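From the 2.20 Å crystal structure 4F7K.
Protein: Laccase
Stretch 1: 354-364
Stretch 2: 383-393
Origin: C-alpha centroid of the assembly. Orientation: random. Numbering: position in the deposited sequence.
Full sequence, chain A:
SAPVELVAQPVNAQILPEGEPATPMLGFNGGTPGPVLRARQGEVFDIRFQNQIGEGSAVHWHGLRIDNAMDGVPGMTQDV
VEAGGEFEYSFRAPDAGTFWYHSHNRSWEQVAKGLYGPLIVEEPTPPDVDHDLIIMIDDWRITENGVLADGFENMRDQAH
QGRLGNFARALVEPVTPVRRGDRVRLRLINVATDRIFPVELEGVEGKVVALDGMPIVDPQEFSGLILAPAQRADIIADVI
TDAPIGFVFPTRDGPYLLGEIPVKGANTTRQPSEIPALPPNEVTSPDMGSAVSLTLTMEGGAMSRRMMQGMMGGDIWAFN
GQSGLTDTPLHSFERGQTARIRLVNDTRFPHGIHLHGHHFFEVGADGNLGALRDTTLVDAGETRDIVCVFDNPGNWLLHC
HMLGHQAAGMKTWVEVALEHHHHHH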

ATOM      1  N   HIS A 354       8.248   4.521   5.778  1.00 34.35           N
ATOM      2  CA  HIS A 354       6.824   4.666   6.082  1.00 35.16           C
ATOM      3  C   HIS A 354       6.572   5.340   7.453  1.00 36.01           C
ATOM      4  O   HIS A 354       7.070   4.869   8.475  1.00 37.22           O
ATOM      5  CB  HIS A 354       6.139   3.309   5.934  1.00 32.96           C
ATOM      6  CG  HIS A 354       4.711   3.284   6.397  1.00 35.94           C
ATOM      7  ND1 HIS A 354       3.785   4.242   6.028  1.00 36.20           N
ATOM      8  CD2 HIS A 354       4.045   2.395   7.177  1.00 34.13           C
ATOM      9  CE1 HIS A 354       2.619   3.956   6.581  1.00 36.89           C
ATOM     10  NE2 HIS A 354       2.752   2.842   7.281  1.00 37.13           N
ATOM     11  N   LEU A 355       5.823   6.443   7.454  1.00 35.92           N
ATOM     12  CA  LEU A 355       5.525   7.189   8.675  1.00 37.53           C
ATOM     13  C   LEU A 355       4.113   6.913   9.138  1.00 37.22           C
ATOM     14  O   LEU A 355       3.159   7.092   8.377  1.00 36.24           O
ATOM     15  CB  LEU A 355       5.703   8.710   8.479  1.00 39.87           C
ATOM     16  CG  LEU A 355       5.329   9.524   9.718  1.00 41.69           C
ATOM     17  CD1 LEU A 355       6.327   9.229  10.886  1.00 42.71           C
ATOM     18  CD2 LEU A 355       5.237  11.010   9.413  1.00 44.41           C
ATOM     19  N   HIS A 356       3.988   6.463  10.386  1.00 37.32           N
ATOM     20  CA  HIS A 356       2.697   5.998  10.897  1.00 36.92           C
ATOM     21  C   HIS A 356       1.819   7.195  11.321  1.00 38.79           C
ATOM     22  O   HIS A 356       2.323   8.201  11.827  1.00 39.10           O
ATOM     23  CB  HIS A 356       2.898   5.019  12.074  1.00 37.31           C
ATOM     24  CG  HIS A 356       3.320   3.635  11.658  1.00 35.92           C
ATOM     25  ND1 HIS A 356       2.841   2.496  12.273  1.00 34.17           N
ATOM     26  CD2 HIS A 356       4.155   3.208  10.683  1.00 33.27           C
ATOM     27  CE1 HIS A 356       3.388   1.428  11.719  1.00 33.05           C
ATOM     28  NE2 HIS A 356       4.186   1.831  10.748  1.00 35.90           N
ATOM     29  N   GLY A 357       0.523   7.072  11.056  1.00 38.23           N
ATOM     30  CA  GLY A 357      -0.478   7.977  11.577  1.00 40.97           C
ATOM     31  C   GLY A 357      -0.596   9.325  10.880  1.00 42.04           C
ATOM     32  O   GLY A 357      -1.455  10.070  11.205  1.00 42.82           O
ATOM     33  N   HIS A 358       0.251   9.574   9.891  1.00 41.69           N
ATOM     34  CA  HIS A 358       0.351  10.833   9.180  1.00 42.65           C
ATOM     35  C   HIS A 358       0.659  10.566   7.723  1.00 42.24           C
ATOM     36  O   HIS A 358       1.259   9.524   7.390  1.00 40.14           O
ATOM     37  CB  HIS A 358       1.516  11.637   9.762  1.00 42.76           C
ATOM     38  CG  HIS A 358       1.295  12.020  11.181  1.00 43.88           C
ATOM     39  ND1 HIS A 358       1.450  11.123  12.221  1.00 38.96           N
ATOM     40  CD2 HIS A 358       0.834  13.178  11.730  1.00 42.23           C
ATOM     41  CE1 HIS A 358       1.125  11.729  13.354  1.00 46.45           C
ATOM     42  NE2 HIS A 358       0.766  12.980  13.086  1.00 42.66           N
ATOM     43  N   HIS A 359       0.201  11.479   6.865  1.00 44.28           N
ATOM     44  CA  HIS A 359       0.730  11.628   5.515  1.00 44.72           C
ATOM     45  C   HIS A 359       1.724  12.787   5.504  1.00 47.13           C
ATOM     46  O   HIS A 359       1.726  13.618   6.399  1.00 48.88           O
ATOM     47  CB  HIS A 359      -0.392  11.867   4.503  1.00 45.30           C
ATOM     48  CG  HIS A 359      -1.028  10.601   3.995  1.00 44.33           C
ATOM     49  ND1 HIS A 359      -1.806   9.778   4.789  1.00 43.37           N
ATOM     50  CD2 HIS A 359      -1.032  10.042   2.763  1.00 42.04           C
ATOM     51  CE1 HIS A 359      -2.232   8.751   4.075  1.00 41.62           C
ATOM     52  NE2 HIS A 359      -1.787   8.893   2.840  1.00 41.89           N
ATOM     53  N   PHE A 360       2.583  12.829   4.493  1.00 47.58           N
ATOM     54  CA  PHE A 360       3.610  13.858   4.393  1.00 49.18           C
ATOM     55  C   PHE A 360       3.867  14.214   2.937  1.00 49.88           C
ATOM     56  O   PHE A 360       3.604  13.393   2.039  1.00 48.30           O
ATOM     57  CB  PHE A 360       4.917  13.366   5.019  1.00 47.96           C
ATOM     58  CG  PHE A 360       5.427  12.079   4.422  1.00 45.27           C
ATOM     59  CD1 PHE A 360       6.129  12.084   3.225  1.00 43.35           C
ATOM     60  CD2 PHE A 360       5.176  10.859   5.051  1.00 43.00           C
ATOM     61  CE1 PHE A 360       6.609  10.887   2.667  1.00 42.27           C
ATOM     62  CE2 PHE A 360       5.639   9.661   4.492  1.00 41.43           C
ATOM     63  CZ  PHE A 360       6.358   9.684   3.289  1.00 40.20           C
ATOM     64  N   PHE A 361       4.396  15.421   2.712  1.00 51.78           N
ATOM     65  CA  PHE A 361       4.832  15.838   1.377  1.00 52.50           C
ATOM     66  C   PHE A 361       6.285  15.442   1.051  1.00 51.26           C
ATOM     67  O   PHE A 361       7.192  15.685   1.854  1.00 51.33           O
ATOM     68  CB  PHE A 361       4.711  17.352   1.217  1.00 55.55           C
ATOM     69  CG  PHE A 361       3.301  17.870   1.277  1.00 57.32           C
ATOM     70  CD1 PHE A 361       2.493  17.877   0.138  1.00 57.47           C
ATOM     71  CD2 PHE A 361       2.796  18.405   2.462  1.00 57.34           C
ATOM     72  CE1 PHE A 361       1.191  18.388   0.185  1.00 58.82           C
ATOM     73  CE2 PHE A 361       1.491  18.910   2.525  1.00 58.00           C
ATOM     74  CZ  PHE A 361       0.688  18.904   1.386  1.00 58.75           C
ATOM     75  N   GLU A 362       6.508  14.870  -0.132  1.00 49.69           N
ATOM     76  CA  GLU A 362       7.868  14.803  -0.659  1.00 50.25           C
ATOM     77  C   GLU A 362       8.221  16.206  -1.201  1.00 53.86           C
ATOM     78  O   GLU A 362       7.339  16.941  -1.665  1.00 55.55           O
ATOM     79  CB  GLU A 362       8.040  13.724  -1.743  1.00 49.02           C
ATOM     80  CG  GLU A 362       7.662  12.246  -1.324  1.00 46.48           C
ATOM     81  CD  GLU A 362       7.572  11.281  -2.506  1.00 47.19           C
ATOM     82  OE1 GLU A 362       7.267  11.727  -3.617  1.00 47.39           O
ATOM     83  OE2 GLU A 362       7.777  10.049  -2.334  1.00 48.25           O
ATOM     84  N   VAL A 363       9.491  16.584  -1.084  1.00 54.53           N
ATOM     85  CA  VAL A 363       9.957  17.904  -1.520  1.00 58.55           C
ATOM     86  C   VAL A 363      10.741  17.740  -2.815  1.00 59.13           C
ATOM     87  O   VAL A 363      11.689  16.958  -2.882  1.00 57.78           O
ATOM     88  CB  VAL A 363      10.774  18.611  -0.417  1.00 59.30           C
ATOM     89  CG1 VAL A 363      11.432  19.892  -0.934  1.00 63.93           C
ATOM     90  CG2 VAL A 363       9.878  18.930   0.764  1.00 59.21           C
ATOM     91  N   GLY A 364      10.312  18.453  -3.851  1.00 61.91           N
ATOM     92  CA  GLY A 364      10.928  18.341  -5.172  1.00 63.58           C
ATOM     93  C   GLY A 364      12.323  18.946  -5.285  1.00 66.02           C
ATOM     94  O   GLY A 364      12.820  19.607  -4.363  1.00 66.46           O
ATOM     95  N   THR A 383      19.518  11.809  -0.919  1.00 52.83           N
ATOM     96  CA  THR A 383      18.864  12.499   0.186  1.00 53.31           C
ATOM     97  C   THR A 383      17.511  12.989  -0.295  1.00 53.66           C
ATOM     98  O   THR A 383      17.416  13.547  -1.378  1.00 55.24           O
ATOM     99  CB  THR A 383      19.715  13.686   0.658  1.00 56.14           C
ATOM    100  OG1 THR A 383      20.843  13.184   1.382  1.00 56.48           O
ATOM    101  CG2 THR A 383      18.924  14.618   1.563  1.00 56.44           C
ATOM    102  N   ARG A 384      16.469  12.765   0.499  1.00 52.91           N
ATOM    103  CA  ARG A 384      15.133  13.276   0.200  1.00 53.68           C
ATOM    104  C   ARG A 384      14.594  13.998   1.445  1.00 54.21           C
ATOM    105  O   ARG A 384      14.751  13.524   2.573  1.00 53.57           O
ATOM    106  CB  ARG A 384      14.200  12.122  -0.232  1.00 51.78           C
ATOM    107  CD  ARG A 384      11.840  11.296  -1.012  1.00 55.87           C
ATOM    108  NE  ARG A 384      11.925  10.612  -2.307  1.00 58.66           N
ATOM    109  CZ  ARG A 384      11.281  10.981  -3.420  1.00 61.50           C
ATOM    110  NH1 ARG A 384      10.489  12.036  -3.426  1.00 64.35           N
ATOM    111  NH2 ARG A 384      11.431  10.288  -4.544  1.00 61.27           N
ATOM    112  N   ASP A 385      13.971  15.151   1.249  1.00 55.46           N
ATOM    113  CA  ASP A 385      13.321  15.824   2.352  1.00 56.09           C
ATOM    114  C   ASP A 385      11.851  15.530   2.310  1.00 54.79           C
ATOM    115  O   ASP A 385      11.265  15.418   1.228  1.00 53.93           O
ATOM    116  CB  ASP A 385      13.539  17.343   2.280  1.00 60.12           C
ATOM    117  CG  ASP A 385      15.000  17.731   2.390  1.00 61.88           C
ATOM    118  OD1 ASP A 385      15.758  17.070   3.136  1.00 61.30           O
ATOM    119  OD2 ASP A 385      15.391  18.708   1.724  1.00 66.86           O
ATOM    120  N   ILE A 386      11.258  15.378   3.487  1.00 54.48           N
ATOM    121  CA  ILE A 386       9.816  15.312   3.596  1.00 54.92           C
ATOM    122  C   ILE A 386       9.313  16.397   4.542  1.00 57.88           C
ATOM    123  O   ILE A 386      10.070  16.902   5.378  1.00 59.42           O
ATOM    124  CB  ILE A 386       9.278  13.883   3.991  1.00 52.45           C
ATOM    125  CG1 ILE A 386       9.755  13.460   5.393  1.00 51.46           C
ATOM    126  CG2 ILE A 386       9.598  12.846   2.871  1.00 49.60           C
ATOM    127  CD1 ILE A 386       9.322  12.036   5.800  1.00 51.00           C
ATOM    128  N   VAL A 387       8.048  16.776   4.390  1.00 59.18           N
ATOM    129  CA  VAL A 387       7.454  17.775   5.258  1.00 62.27           C
ATOM    130  C   VAL A 387       6.145  17.263   5.822  1.00 62.87           C
ATOM    131  O   VAL A 387       5.221  16.936   5.075  1.00 62.34           O
ATOM    132  CB  VAL A 387       7.273  19.158   4.540  1.00 65.06           C
ATOM    133  CG1 VAL A 387       6.461  20.097   5.395  1.00 65.12           C
ATOM    134  CG2 VAL A 387       8.622  19.768   4.209  1.00 64.84           C
ATOM    135  N   CYS A 388       6.075  17.196   7.146  1.00 65.49           N
ATOM    136  CA  CYS A 388       4.916  16.637   7.823  1.00 67.59           C
ATOM    137  C   CYS A 388       4.353  17.569   8.894  1.00 73.17           C
ATOM    138  O   CYS A 388       5.082  18.164   9.656  1.00 74.49           O
ATOM    139  CB  CYS A 388       5.291  15.318   8.476  1.00 64.18           C
ATOM    140  SG  CYS A 388       3.940  14.569   9.377  1.00 61.47           S
ATOM    141  N   VAL A 389       3.035  17.640   8.975  1.00 38.80           N
ATOM    142  CA  VAL A 389       2.392  18.328  10.082  1.00 41.32           C
ATOM    143  C   VAL A 389       1.941  17.275  11.060  1.00 42.81           C
ATOM    144  O   VAL A 389       0.933  16.601  10.833  1.00 43.37           O
ATOM    145  CB  VAL A 389       1.174  19.200   9.605  1.00 42.22           C
ATOM    146  CG1 VAL A 389       0.414  19.825  10.817  1.00 41.92           C
ATOM    147  CG2 VAL A 389       1.636  20.270   8.645  1.00 42.23           C
ATOM    148  N   PHE A 390       2.685  17.145  12.152  1.00 43.99           N
ATOM    149  CA  PHE A 390       2.295  16.281  13.252  1.00 45.89           C
ATOM    150  C   PHE A 390       1.056  16.693  14.060  1.00 47.13           C
ATOM    151  O   PHE A 390       1.177  17.222  15.161  1.00 47.05           O
ATOM    152  CB  PHE A 390       3.501  16.043  14.149  1.00 45.75           C
ATOM    153  CG  PHE A 390       4.609  15.328  13.426  1.00 48.28           C
ATOM    154  CD1 PHE A 390       4.505  13.959  13.160  1.00 48.81           C
ATOM    155  CD2 PHE A 390       5.705  16.026  12.925  1.00 48.65           C
ATOM    156  CE1 PHE A 390       5.503  13.291  12.470  1.00 49.38           C
ATOM    157  CE2 PHE A 390       6.706  15.365  12.225  1.00 49.05           C
ATOM    158  CZ  PHE A 390       6.607  13.989  12.001  1.00 49.17           C
ATOM    159  N   ASP A 391      -0.124  16.386  13.505  1.00 48.59           N
ATOM    160  CA  ASP A 391      -1.440  16.733  14.088  1.00 49.71           C
ATOM    161  C   ASP A 391      -2.128  15.554  14.815  1.00 50.73           C
ATOM    162  O   ASP A 391      -3.066  15.780  15.622  1.00 50.70           O
ATOM    163  CB  ASP A 391      -2.382  17.242  12.983  1.00 49.43           C
ATOM    164  CG  ASP A 391      -2.556  16.215  11.852  1.00 52.01           C
ATOM    165  OD1 ASP A 391      -1.864  15.185  11.917  1.00 49.32           O
ATOM    166  OD2 ASP A 391      -3.358  16.421  10.911  1.00 53.60           O
ATOM    167  N   ASN A 392      -1.696  14.310  14.508  1.00 50.79           N
ATOM    168  CA  ASN A 392      -2.231  13.066  15.152  1.00 49.95           C
ATOM    169  C   ASN A 392      -1.474  12.662  16.412  1.00 49.55           C
ATOM    170  O   ASN A 392      -0.279  12.336  16.356  1.00 49.92           O
ATOM    171  CB  ASN A 392      -2.258  11.885  14.146  1.00 50.44           C
ATOM    172  CG  ASN A 392      -3.237  10.733  14.549  1.00 49.77           C
ATOM    173  OD1 ASN A 392      -3.762  10.650  15.669  1.00 47.65           O
ATOM    174  ND2 ASN A 392      -3.454   9.835  13.611  1.00 49.43           N
ATOM    175  N   PRO A 393      -2.155  12.673  17.570  1.00 49.08           N
ATOM    176  CA  PRO A 393      -1.411  12.452  18.808  1.00 48.58           C
ATOM    177  C   PRO A 393      -1.025  11.016  19.067  1.00 48.51           C
ATOM    178  O   PRO A 393      -1.804  10.079  18.804  1.00 48.62           O
ATOM    179  CB  PRO A 393      -2.395  12.911  19.909  1.00 49.11           C
ATOM    180  CG  PRO A 393      -3.388  13.749  19.198  1.00 49.56           C
ATOM    181  CD  PRO A 393      -3.526  13.137  17.840  1.00 48.95           C
TER
HETATM  182  O   HOH W   1       1.263  16.294   6.556  1.00 23.10           O

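Strand 360-363 of this laccase pairs antiparallel with the strand that begins at Thr-383, and the loop before 360 reaches Phe-390 and Asn-392 through His-358. Phe-361 and Val-387 form the hydrogen-bonded pair, with Phe-361 N to Val-387 O and Val-387 N to Phe-361 O both 2.9 Å; Val-363 N continues the ladder to Asp-385 O at 3.1 Å. Where the strands separate, a water bridges the gap, donating to His-359 O (2.7 Å) and accepting from Val-389 N (3.3 Å).

His-358 (chi1 m, chi2 77°) has its ring held from both nitrogens. His-358 ND1 donates to His-356 O at 3.1 Å, almost linearly (176°), which leaves NE2 of His-358 to accept from Asn-392 N, also at 3.1 Å. Phe-390, with chi1 m, turns its ring edge toward the face of this imidazole, centroids 5.2 Å apart and planes at 60°. Asn-392, chi1 t, extends its amide back so that ND2 donates to Gly-357 O at 3.1 Å; Gly-357 itself has a positive phi of 78°, a conformation that favours glycine.

Leu-355 (t, p) places CD2 3.8 Å from both Cys-388 SG and Phe-390 CE1, filling the space beside the imidazole. Cys-388, chi1 t, also brings SG to 3.8 Å from His-358 CB. Phe-360 takes the p rotamer, and Ile-386 (p, t) lays CD1 over its ring face, 4.1 Å from the centroid and 11° off the normal; Phe-360 CD1 meets Ile-386 CG2 at 3.6 Å.

Glu-362 shares a sheet face with Ile-386. Its m, t conformation brings the carboxylate close to Arg-384, forming a salt bridge of 3.2 Å between Glu-362 OE1 and Arg-384 NH1; the oxygen lies well out of the guanidinium plane, so the attraction is purely one of charge. Val-363 and Val-387, both t, touch through their CG2 atoms at 3.8 Å.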